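Local coordinates for ABC transporter substrate-binding protein (Bradyrhizobium japonicum, PDB 4I1D) that probably serves as the periplasmic solute-binding component of an ABC transporter, with a putative polyamine-type specificity, and holds D-malate in this crystal, at residues D24-K29 / V246-E251; A149-D154 / D159-L164. One frame throughout, in Å; residues are numbered along the deposited sequence.

From the N terminus, the chain runs through strand 4-9 into helix 12-30, and the end of that helix supplies residues 24-29 of contact 1. The partner, 246-251, follows only after 216 intervening residues, so contact 1 closes a very long loop. Contact 2 falls wholly within that loop and is local: 149-154, the end of helix 146-153 and the residue after it, meets 159-164 across four residues. The two therefore nest without crossing. Contact 1 joins two helices, whereas contact 2 ties a helix to the loop leading into helix 166-176. Their centres are about 39 Å apart, on opposite sides of the chain's centre, and their nearest atoms are about 24 Å apart.

Contact 1: residues D24-K29 / V246-E251; sequences DPSAKK and VKFLNE
Within 24-29, Ser26 is the first residue to touch 246-251, and its CA lies 5.7 Å from that of Glu251, the closest such pair between the segments. Its CB packs at 3.8 Å from Glu251 CB and, from an oblique direction, at 4.1 Å from CD2 of the Phe248 ring. The OG sits anti to the carbonyl carbon of its own residue (chi1 -69°), which turns it back beside its helix, where it hydrogen-bonds Ile22 O. Toward Glu251 this hydroxyl therefore makes only a packing contact, OG to CB at 3.4 Å, and its polarity is satisfied within helix 12-30. Phe248 also meets Leu23 and the ring of Phe7, so this side of the contact is apolar and buried.

One turn on, Lys29 crosses the Glu251 side chain at about a right angle. The meeting is through its aliphatic part, with CG 3.7 Å from Glu251 OE1. Its NZ remains 5.0 Å from Glu251 OE1, so the opposite charges may attract but form no salt bridge. Neither segment hydrogen-bonds to the other, and just 176 Å² is buried in total. With helix axes 9.7 Å apart at closest and N-to-C directions 126° apart, this is side-chain helix-helix packing, joining helices distant in sequence within one lobe of a periplasmic binding protein fold.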
loop_
_atom_site.group_PDB
_atom_site.type_symbol
_atom_site.label_atom_id
_atom_site.label_comp_id
_atom_site.label_asym_id
_atom_site.label_seq_id
_atom_site.Cartn_x
_atom_site.Cartn_y
_atom_site.Cartn_z
ATOM N N ASP A 24 3.641 45.081 -21.672
ATOM C CA ASP A 24 2.850 46.293 -21.926
ATOM C C ASP A 24 3.337 47.094 -23.136
ATOM O O ASP A 24 2.537 47.460 -23.998
ATOM C CB ASP A 24 2.792 47.206 -20.693
ATOM C CG ASP A 24 1.755 46.758 -19.682
ATOM O OD1 ASP A 24 0.994 45.816 -19.988
ATOM O OD2 ASP A 24 1.687 47.358 -18.588
ATOM N N PRO A 25 4.647 47.380 -23.205
ATOM C CA PRO A 25 5.104 48.147 -24.375
ATOM C C PRO A 25 4.892 47.371 -25.683
ATOM O O PRO A 25 4.505 47.963 -26.683
ATOM C CB PRO A 25 6.600 48.366 -24.098
ATOM C CG PRO A 25 6.760 48.159 -22.601
ATOM C CD PRO A 25 5.734 47.114 -22.243
ATOM N N SER A 26 5.130 46.064 -25.671
ATOM C CA SER A 26 4.899 45.236 -26.854
ATOM C C SER A 26 3.427 45.195 -27.273
ATOM O O SER A 26 3.103 45.308 -28.455
ATOM C CB SER A 26 5.400 43.811 -26.610
ATOM O OG SER A 26 6.814 43.780 -26.540
ATOM N N ALA A 27 2.537 45.015 -26.303
ATOM C CA ALA A 27 1.106 45.002 -26.585
ATOM C C ALA A 27 0.649 46.347 -27.160
ATOM O O ALA A 27 -0.207 46.403 -28.045
ATOM C CB ALA A 27 0.323 44.666 -25.326
ATOM N N LYS A 28 1.224 47.429 -26.650
ATOM C CA LYS A 28 0.896 48.760 -27.137
ATOM C C LYS A 28 1.406 48.951 -28.567
ATOM O O LYS A 28 0.669 49.391 -29.439
ATOM C CB LYS A 28 1.466 49.834 -26.204
ATOM C CG LYS A 28 1.013 51.255 -26.547
ATOM C CD LYS A 28 1.356 52.260 -25.453
ATOM C CE LYS A 28 0.738 53.630 -25.752
ATOM N NZ LYS A 28 1.053 54.663 -24.714
ATOM N N LYS A 29 2.664 48.598 -28.808
ATOM C CA LYS A 29 3.260 48.719 -30.136
ATOM C C LYS A 29 2.480 47.911 -31.167
ATOM O O LYS A 29 2.206 48.384 -32.267
ATOM C CB LYS A 29 4.716 48.242 -30.116
ATOM C CG LYS A 29 5.554 48.701 -31.302
ATOM C CD LYS A 29 5.744 50.208 -31.279
ATOM C CE LYS A 29 6.919 50.654 -32.152
ATOM N NZ LYS A 29 8.116 51.043 -31.341
ATOM N N VAL A 246 3.943 35.051 -33.209
ATOM C CA VAL A 246 5.210 35.239 -33.906
ATOM C C VAL A 246 5.585 36.718 -33.854
ATOM O O VAL A 246 6.730 37.068 -33.568
ATOM C CB VAL A 246 5.161 34.734 -35.368
ATOM C CG1 VAL A 246 6.483 35.010 -36.077
ATOM C CG2 VAL A 246 4.844 33.237 -35.400
ATOM N N LYS A 247 4.601 37.578 -34.098
ATOM C CA LYS A 247 4.803 39.025 -34.033
ATOM C C LYS A 247 5.244 39.490 -32.646
ATOM O O LYS A 247 6.125 40.342 -32.523
ATOM C CB LYS A 247 3.540 39.772 -34.469
ATOM C CG LYS A 247 3.179 39.558 -35.928
ATOM C CD LYS A 247 1.821 40.172 -36.253
ATOM C CE LYS A 247 1.471 40.015 -37.732
ATOM N NZ LYS A 247 0.045 40.357 -38.010
ATOM N N PHE A 248 4.637 38.930 -31.604
ATOM C CA PHE A 248 5.014 39.286 -30.243
ATOM C C PHE A 248 6.458 38.895 -29.941
ATOM O O PHE A 248 7.189 39.628 -29.278
ATOM C CB PHE A 248 4.087 38.626 -29.223
ATOM C CG PHE A 248 4.651 38.610 -27.837
ATOM C CD1 PHE A 248 5.207 37.453 -27.313
ATOM C CD2 PHE A 248 4.659 39.762 -27.068
ATOM C CE1 PHE A 248 5.737 37.436 -26.036
ATOM C CE2 PHE A 248 5.191 39.752 -25.792
ATOM C CZ PHE A 248 5.734 38.587 -25.275
ATOM N N LEU A 249 6.862 37.732 -30.425
ATOM C CA LEU A 249 8.212 37.245 -30.185
ATOM C C LEU A 249 9.215 38.266 -30.689
ATOM O O LEU A 249 10.249 38.503 -30.072
ATOM C CB LEU A 249 8.438 35.914 -30.899
ATOM C CG LEU A 249 8.804 34.759 -29.977
ATOM C CD1 LEU A 249 7.724 34.576 -28.927
ATOM C CD2 LEU A 249 9.013 33.482 -30.777
ATOM N N ASN A 250 8.899 38.880 -31.818
ATOM C CA ASN A 250 9.799 39.855 -32.389
ATOM C C ASN A 250 9.916 41.116 -31.526
ATOM O O ASN A 250 11.015 41.637 -31.330
ATOM C CB ASN A 250 9.386 40.193 -33.817
ATOM C CG ASN A 250 10.351 41.132 -34.474
ATOM O OD1 ASN A 250 11.516 40.788 -34.676
ATOM N ND2 ASN A 250 9.884 42.330 -34.808
ATOM N N GLU A 251 8.786 41.599 -31.009
ATOM C CA GLU A 251 8.809 42.714 -30.062
ATOM C C GLU A 251 9.455 42.349 -28.715
ATOM O O GLU A 251 10.031 43.204 -28.044
ATOM C CB GLU A 251 7.402 43.275 -29.830
ATOM C CG GLU A 251 6.878 44.150 -30.967
ATOM C CD GLU A 251 7.856 45.254 -31.353
ATOM O OE1 GLU A 251 8.129 46.136 -30.506
ATOM O OE2 GLU A 251 8.362 45.230 -32.501
#

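Contact 2: residues A149-D154 / D159-L164; sequences AALMAD and DKLYPL
Leu151 and Leu161 meet with nearly the same torsions: in each, CG stands anti to the carbonyl carbon (chi1 -77° and -75°), and the second torsion is extended. The isobutyl group of Leu161 thereby reaches the helix, with CD2 3.6 Å from Leu151 CB, although the nearest CA atoms of the segments, those of these two leucines, are 7.4 Å apart. While Leu161 CD2 rests on Leu151, Leu161 CD1 lies 4.2 Å from CG of the selenomethionine Met152, the two side chains crossing at about a right angle. Leu151 CD1 lies 3.8 Å from Leu164 CD2 and 4.1 Å from Leu164 CB, the two side chains slanting across each other.

All four touching residues are buried, and no hydrogen bond spans the segments, so the 191 Å² between them is hydrophobic packing. The surroundings extend this core: Met152 leans on Trp124, Leu151 on Ala169 of helix 166-176, and Leu164 on Trp305 and Trp306. Tyr162 OH hydrogen-bonds Glu148 OE1 of helix 146-153. This is local packing of the connection between two successive helices of a periplasmic binding protein fold, in which the chain leaving helix 146-153 folds back onto its last turn before helix 166-176 begins.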
loop_
_atom_site.group_PDB
_atom_site.type_symbol
_atom_site.label_atom_id
_atom_site.label_comp_id
_atom_site.label_asym_id
_atom_site.label_seq_id
_atom_site.Cartn_x
_atom_site.Cartn_y
_atom_site.Cartn_z
ATOM N N ALA A 149 28.266 22.999 -9.411
ATOM C CA ALA A 149 28.920 23.597 -8.250
ATOM C C ALA A 149 29.778 22.568 -7.518
ATOM O O ALA A 149 30.881 22.875 -7.039
ATOM C CB ALA A 149 27.886 24.213 -7.301
ATOM N N ALA A 150 29.267 21.346 -7.431
ATOM C CA ALA A 150 30.008 20.275 -6.789
ATOM C C ALA A 150 31.300 20.000 -7.548
ATOM O O ALA A 150 32.327 19.747 -6.943
ATOM C CB ALA A 150 29.160 19.009 -6.696
ATOM N N LEU A 151 31.252 20.045 -8.875
ATOM C CA LEU A 151 32.459 19.784 -9.654
ATOM C C LEU A 151 33.475 20.916 -9.498
ATOM O O LEU A 151 34.677 20.676 -9.354
ATOM C CB LEU A 151 32.118 19.542 -11.119
ATOM C CG LEU A 151 31.550 18.138 -11.346
ATOM C CD1 LEU A 151 30.624 18.090 -12.553
ATOM C CD2 LEU A 151 32.675 17.137 -11.469
HETATM N N MSE A 152 32.989 22.151 -9.501
HETATM C CA MSE A 152 33.866 23.291 -9.281
HETATM C C MSE A 152 34.490 23.231 -7.888
HETATM O O MSE A 152 35.639 23.632 -7.704
HETATM C CB MSE A 152 33.112 24.606 -9.498
HETATM C CG MSE A 152 32.929 24.953 -10.976
HETATM SE SE MSE A 152 32.011 26.647 -11.303
HETATM C CE MSE A 152 30.173 26.053 -10.935
ATOM N N ALA A 153 33.732 22.723 -6.915
ATOM C CA ALA A 153 34.240 22.567 -5.553
ATOM C C ALA A 153 35.376 21.549 -5.558
ATOM O O ALA A 153 36.315 21.631 -4.775
ATOM C CB ALA A 153 33.120 22.119 -4.618
ATOM N N ASP A 154 35.281 20.580 -6.454
ATOM C CA ASP A 154 36.330 19.598 -6.605
ATOM C C ASP A 154 37.458 20.086 -7.518
ATOM O O ASP A 154 38.286 19.289 -7.981
ATOM C CB ASP A 154 35.762 18.285 -7.124
ATOM C CG ASP A 154 36.629 17.103 -6.734
ATOM O OD1 ASP A 154 37.114 17.105 -5.584
ATOM O OD2 ASP A 154 36.842 16.198 -7.569
ATOM N N ASP A 159 34.917 26.768 -17.028
ATOM C CA ASP A 159 34.796 26.623 -18.476
ATOM C C ASP A 159 35.261 25.250 -18.976
ATOM O O ASP A 159 35.375 25.027 -20.178
ATOM C CB ASP A 159 35.546 27.747 -19.195
ATOM C CG ASP A 159 37.030 27.750 -18.880
ATOM O OD1 ASP A 159 37.423 27.157 -17.850
ATOM O OD2 ASP A 159 37.802 28.349 -19.660
ATOM N N LYS A 160 35.514 24.327 -18.051
ATOM C CA LYS A 160 35.905 22.969 -18.420
ATOM C C LYS A 160 34.937 21.906 -17.882
ATOM O O LYS A 160 35.276 20.729 -17.815
ATOM C CB LYS A 160 37.315 22.675 -17.905
ATOM C CG LYS A 160 38.404 23.575 -18.474
ATOM C CD LYS A 160 38.727 23.234 -19.925
ATOM C CE LYS A 160 40.005 23.931 -20.384
ATOM N NZ LYS A 160 40.434 23.506 -21.746
ATOM N N LEU A 161 33.733 22.319 -17.509
ATOM C CA LEU A 161 32.788 21.417 -16.860
ATOM C C LEU A 161 32.187 20.339 -17.760
ATOM O O LEU A 161 32.056 19.186 -17.351
ATOM C CB LEU A 161 31.659 22.221 -16.211
ATOM C CG LEU A 161 32.062 22.934 -14.926
ATOM C CD1 LEU A 161 31.077 24.020 -14.595
ATOM C CD2 LEU A 161 32.156 21.925 -13.804
ATOM N N TYR A 162 31.797 20.715 -18.974
ATOM C CA TYR A 162 31.011 19.825 -19.829
ATOM C C TYR A 162 31.882 19.001 -20.781
ATOM O O TYR A 162 32.910 19.476 -21.257
ATOM C CB TYR A 162 29.939 20.627 -20.590
ATOM C CG TYR A 162 28.960 21.337 -19.674
ATOM C CD1 TYR A 162 27.883 20.659 -19.117
ATOM C CD2 TYR A 162 29.118 22.682 -19.358
ATOM C CE1 TYR A 162 26.987 21.295 -18.272
ATOM C CE2 TYR A 162 28.220 23.336 -18.508
ATOM C CZ TYR A 162 27.160 22.636 -17.969
ATOM O OH TYR A 162 26.267 23.271 -17.131
ATOM N N PRO A 163 31.494 17.742 -21.035
ATOM C CA PRO A 163 30.365 17.026 -20.423
ATOM C C PRO A 163 30.624 16.740 -18.946
ATOM O O PRO A 163 31.767 16.478 -18.587
ATOM C CB PRO A 163 30.317 15.715 -21.214
ATOM C CG PRO A 163 31.735 15.529 -21.732
ATOM C CD PRO A 163 32.216 16.914 -22.024
ATOM N N LEU A 164 29.593 16.795 -18.103
ATOM C CA LEU A 164 29.800 16.679 -16.660
ATOM C C LEU A 164 30.280 15.292 -16.257
ATOM O O LEU A 164 29.764 14.288 -16.735
ATOM C CB LEU A 164 28.524 17.019 -15.881
ATOM C CG LEU A 164 27.955 18.437 -16.004
ATOM C CD1 LEU A 164 26.758 18.608 -15.089
ATOM C CD2 LEU A 164 29.000 19.509 -15.707
#